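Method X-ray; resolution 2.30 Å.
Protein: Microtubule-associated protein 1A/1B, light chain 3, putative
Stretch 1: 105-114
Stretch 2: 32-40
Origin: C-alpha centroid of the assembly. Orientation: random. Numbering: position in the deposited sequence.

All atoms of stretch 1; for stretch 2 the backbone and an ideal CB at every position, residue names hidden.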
# COMPACT_ATOMS: atom_id res chain seq x y z
N ASP A 105 8.04 6.84 -5.23
CA ASP A 105 9.15 6.53 -4.33
C ASP A 105 10.49 6.32 -5.04
O ASP A 105 11.54 6.24 -4.38
CB ASP A 105 8.81 5.37 -3.37
CG ASP A 105 8.59 4.04 -4.09
OD1 ASP A 105 8.91 3.92 -5.30
OD2 ASP A 105 8.10 3.11 -3.43
N GLY A 106 10.46 6.26 -6.38
CA GLY A 106 11.68 6.12 -7.19
C GLY A 106 11.95 4.70 -7.67
O GLY A 106 12.88 4.47 -8.45
N PHE A 107 11.14 3.76 -7.18
CA PHE A 107 11.23 2.35 -7.58
C PHE A 107 10.36 2.10 -8.80
O PHE A 107 9.34 2.75 -8.98
CB PHE A 107 10.77 1.43 -6.44
CG PHE A 107 11.82 1.16 -5.40
CD1 PHE A 107 11.68 1.66 -4.10
CD2 PHE A 107 12.95 0.40 -5.70
CE1 PHE A 107 12.66 1.42 -3.12
CE2 PHE A 107 13.94 0.15 -4.74
CZ PHE A 107 13.79 0.66 -3.44
N LEU A 108 10.80 1.17 -9.65
CA LEU A 108 9.95 0.63 -10.70
C LEU A 108 9.35 -0.67 -10.20
O LEU A 108 10.07 -1.62 -9.92
CB LEU A 108 10.75 0.38 -11.99
CG LEU A 108 10.03 -0.32 -13.15
CD1 LEU A 108 9.01 0.60 -13.80
CD2 LEU A 108 11.02 -0.82 -14.20
N TYR A 109 8.02 -0.71 -10.09
CA TYR A 109 7.34 -1.92 -9.62
C TYR A 109 6.97 -2.84 -10.77
O TYR A 109 6.19 -2.47 -11.65
CB TYR A 109 6.09 -1.56 -8.78
CG TYR A 109 6.44 -1.00 -7.43
CD1 TYR A 109 6.87 0.32 -7.29
CD2 TYR A 109 6.34 -1.78 -6.30
CE1 TYR A 109 7.21 0.84 -6.04
CE2 TYR A 109 6.66 -1.27 -5.04
CZ TYR A 109 7.10 0.03 -4.92
OH TYR A 109 7.42 0.52 -3.67
N MET A 110 7.52 -4.04 -10.76
CA MET A 110 7.26 -4.99 -11.82
C MET A 110 6.62 -6.22 -11.24
O MET A 110 6.85 -6.52 -10.07
CB MET A 110 8.56 -5.38 -12.54
CG MET A 110 9.35 -4.21 -13.07
SD MET A 110 10.83 -4.75 -13.95
CE MET A 110 10.10 -5.51 -15.40
N LYS A 111 5.81 -6.90 -12.04
CA LYS A 111 5.29 -8.22 -11.70
C LYS A 111 5.86 -9.22 -12.69
O LYS A 111 6.24 -8.85 -13.79
CB LYS A 111 3.76 -8.25 -11.77
CG LYS A 111 3.04 -7.16 -10.97
CD LYS A 111 2.42 -7.71 -9.70
CE LYS A 111 3.38 -7.63 -8.52
NZ LYS A 111 2.78 -8.23 -7.30
N TYR A 112 5.91 -10.48 -12.29
CA TYR A 112 6.36 -11.55 -13.17
C TYR A 112 5.42 -12.74 -13.09
O TYR A 112 4.80 -13.00 -12.05
CB TYR A 112 7.82 -11.97 -12.86
CG TYR A 112 8.01 -12.51 -11.46
CD1 TYR A 112 7.90 -13.88 -11.20
CD2 TYR A 112 8.30 -11.66 -10.39
CE1 TYR A 112 8.06 -14.38 -9.92
CE2 TYR A 112 8.47 -12.17 -9.10
CZ TYR A 112 8.33 -13.52 -8.88
OH TYR A 112 8.48 -14.04 -7.64
N SER A 113 5.32 -13.48 -14.20
CA SER A 113 4.50 -14.67 -14.25
C SER A 113 5.08 -15.65 -15.26
O SER A 113 5.62 -15.24 -16.28
CB SER A 113 3.06 -14.31 -14.65
OG SER A 113 2.27 -15.47 -14.75
N GLY A 114 4.93 -16.94 -14.96
CA GLY A 114 5.16 -17.98 -15.95
C GLY A 114 3.87 -18.20 -16.71
O GLY A 114 2.98 -17.35 -16.70
N UNK A 32 19.35 0.88 -11.81
CA UNK A 32 17.96 1.28 -11.67
C UNK A 32 17.29 0.43 -10.59
O UNK A 32 17.40 -0.79 -10.63
CB UNK A 32 17.22 1.15 -13.00
N UNK A 33 16.63 1.08 -9.62
CA UNK A 33 16.03 0.33 -8.51
C UNK A 33 14.68 -0.27 -8.88
O UNK A 33 13.73 0.45 -9.20
CB UNK A 33 15.87 1.24 -7.29
N UNK A 34 14.62 -1.60 -8.85
CA UNK A 34 13.47 -2.34 -9.31
C UNK A 34 12.88 -3.20 -8.19
O UNK A 34 13.61 -3.87 -7.45
CB UNK A 34 13.85 -3.21 -10.51
N UNK A 35 11.56 -3.14 -8.03
CA UNK A 35 10.83 -4.08 -7.16
C UNK A 35 10.15 -5.13 -8.04
O UNK A 35 9.43 -4.79 -8.97
CB UNK A 35 9.80 -3.35 -6.29
N UNK A 36 10.37 -6.41 -7.75
CA UNK A 36 9.90 -7.48 -8.62
C UNK A 36 9.11 -8.52 -7.84
O UNK A 36 9.69 -9.30 -7.07
CB UNK A 36 11.08 -8.14 -9.33
N UNK A 37 7.79 -8.54 -8.04
CA UNK A 37 6.91 -9.42 -7.26
C UNK A 37 6.04 -10.32 -8.12
O UNK A 37 5.73 -9.98 -9.24
CB UNK A 37 6.01 -8.58 -6.35
N UNK A 38 5.66 -11.50 -7.62
CA UNK A 38 4.85 -12.41 -8.42
C UNK A 38 3.45 -11.85 -8.68
O UNK A 38 2.83 -11.28 -7.78
CB UNK A 38 4.75 -13.77 -7.72
N UNK A 39 2.98 -12.01 -9.92
CA UNK A 39 1.55 -11.85 -10.24
C UNK A 39 0.74 -12.75 -9.29
O UNK A 39 0.99 -13.95 -9.20
CB UNK A 39 1.27 -12.20 -11.70
N UNK A 40 -0.21 -12.14 -8.58
CA UNK A 40 -1.09 -12.87 -7.64
C UNK A 40 -1.61 -14.21 -8.18
O UNK A 40 -1.50 -15.24 -7.50
CB UNK A 40 -2.29 -11.99 -7.28

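Positions 34 to 38 pair in parallel with Leu108 to Tyr112. In an extended strand, CB atoms alternate between the two faces; here this holds for positions 34 to 38.

Position 32 has no stretch 1 atom within 5.5 Å of its ideal CB. Stretch 1 sets little limit here. The residue is Leu32, which makes no contact.

At position 33 the CB points toward stretch 1, tight against the Phe107 ring. The backbone N has no acceptor in stretch 1, and phi is -81°. A compact apolar residue fits, proline included. It is Pro33. Its CB lies 3.5 Å from Phe107 CE2, and its O accepts a hydrogen bond from Leu108 N (3.1 Å).

Position 34 shares a face with Leu108 and Met110. Both offer apolar surface, so valine, isoleucine or leucine would suit. Ile34 places CG1 3.8 Å from Leu108 CD2 and CG2 4.0 Å from Met110 SD.

Position 35 is on the other face, beside the Phe107 and Tyr109 rings. Its CB is 3.8 Å from Tyr109 CD2 and 4.9 Å from Phe107 CB. A branched or longer aliphatic chain could reach both. Ile35 does so: CD1 sits over the face of the Phe107 ring and CG1 over that of Tyr109. Its backbone bonds both ways, Ile35 N to Leu108 O (2.8 Å) and Met110 N to Ile35 O (2.7 Å).

Position 36 returns to the face of Met110 and Tyr112. Small or medium apolar residues would suit. Cys36 puts SG 3.9 Å from Tyr112 CD2 and 4.3 Å from Met110 CB.

Position 37 has its CB 3.4 Å from Lys111 NZ. An acidic or polar side chain is plausible, though an aliphatic stem would also pack. It is Glu37. OE2 stays 4.4 Å from Lys111 NZ, beyond a salt bridge. A water links Glu37 OE2 and Met110 O, at 2.8 Å from each. Glu37 N also donates to Met110 O (3.0 Å).

At position 38 the Tyr112 ring lies against the backbone, with its OH 3.7 Å from the CB. Many residues could fit if the chain leads away, as Lys38 does. Lys38 CA sits over the ring face, 3.8 Å from its centroid. Lys111 NZ donates to Lys38 O (3.1 Å), and a water bridges the same two atoms.

Position 39 points sideways, near Ser113 CB and Lys111 CB. A small branched aliphatic suits. Val39 CG2 lies 3.6 Å from Lys111 CB and 3.8 Å from Ser113 CB, while Val39 N donates to Tyr112 O (3.0 Å).

Position 40 points away, into space free of stretch 1. Almost anything would do. It is Tyr40.

Stretch 2, residues 32-40: LPIICEKVY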
# COMPACT_ATOMS: atom_id res chain seq x y z
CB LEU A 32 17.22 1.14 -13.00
CG LEU A 32 17.77 1.94 -14.18
CD1 LEU A 32 17.18 1.40 -15.46
CD2 LEU A 32 17.47 3.42 -14.01
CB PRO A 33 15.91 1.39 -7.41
CG PRO A 33 15.76 2.68 -8.13
CD PRO A 33 16.42 2.53 -9.49
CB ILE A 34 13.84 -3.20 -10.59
CG1 ILE A 34 13.59 -2.41 -11.87
CG2 ILE A 34 13.07 -4.51 -10.66
CD1 ILE A 34 14.68 -1.41 -12.22
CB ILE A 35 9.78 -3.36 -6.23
CG1 ILE A 35 10.43 -2.28 -5.37
CG2 ILE A 35 9.00 -4.37 -5.34
CD1 ILE A 35 11.47 -2.78 -4.40
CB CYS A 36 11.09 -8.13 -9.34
SG CYS A 36 10.72 -8.71 -10.99
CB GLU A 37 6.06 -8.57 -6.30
CG GLU A 37 6.88 -7.74 -5.30
CD GLU A 37 6.02 -6.78 -4.51
OE1 GLU A 37 5.68 -7.09 -3.35
OE2 GLU A 37 5.67 -5.72 -5.05
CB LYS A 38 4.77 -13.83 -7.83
CG LYS A 38 3.89 -13.96 -6.61
CD LYS A 38 3.62 -15.40 -6.25
CE LYS A 38 2.36 -15.92 -6.93
NZ LYS A 38 2.09 -17.33 -6.54
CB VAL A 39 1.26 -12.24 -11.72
CG1 VAL A 39 -0.25 -12.37 -11.99
CG2 VAL A 39 1.89 -11.24 -12.69
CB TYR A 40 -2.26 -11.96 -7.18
CG TYR A 40 -3.45 -12.70 -6.62
CD1 TYR A 40 -3.50 -13.10 -5.29
CD2 TYR A 40 -4.54 -13.00 -7.44
CE1 TYR A 40 -4.60 -13.79 -4.78
CE2 TYR A 40 -5.64 -13.69 -6.95
CZ TYR A 40 -5.67 -14.08 -5.61
OH TYR A 40 -6.77 -14.77 -5.13
O HOH W 1 5.97 -5.15 -7.76
O HOH W 2 3.18 -10.41 -5.25
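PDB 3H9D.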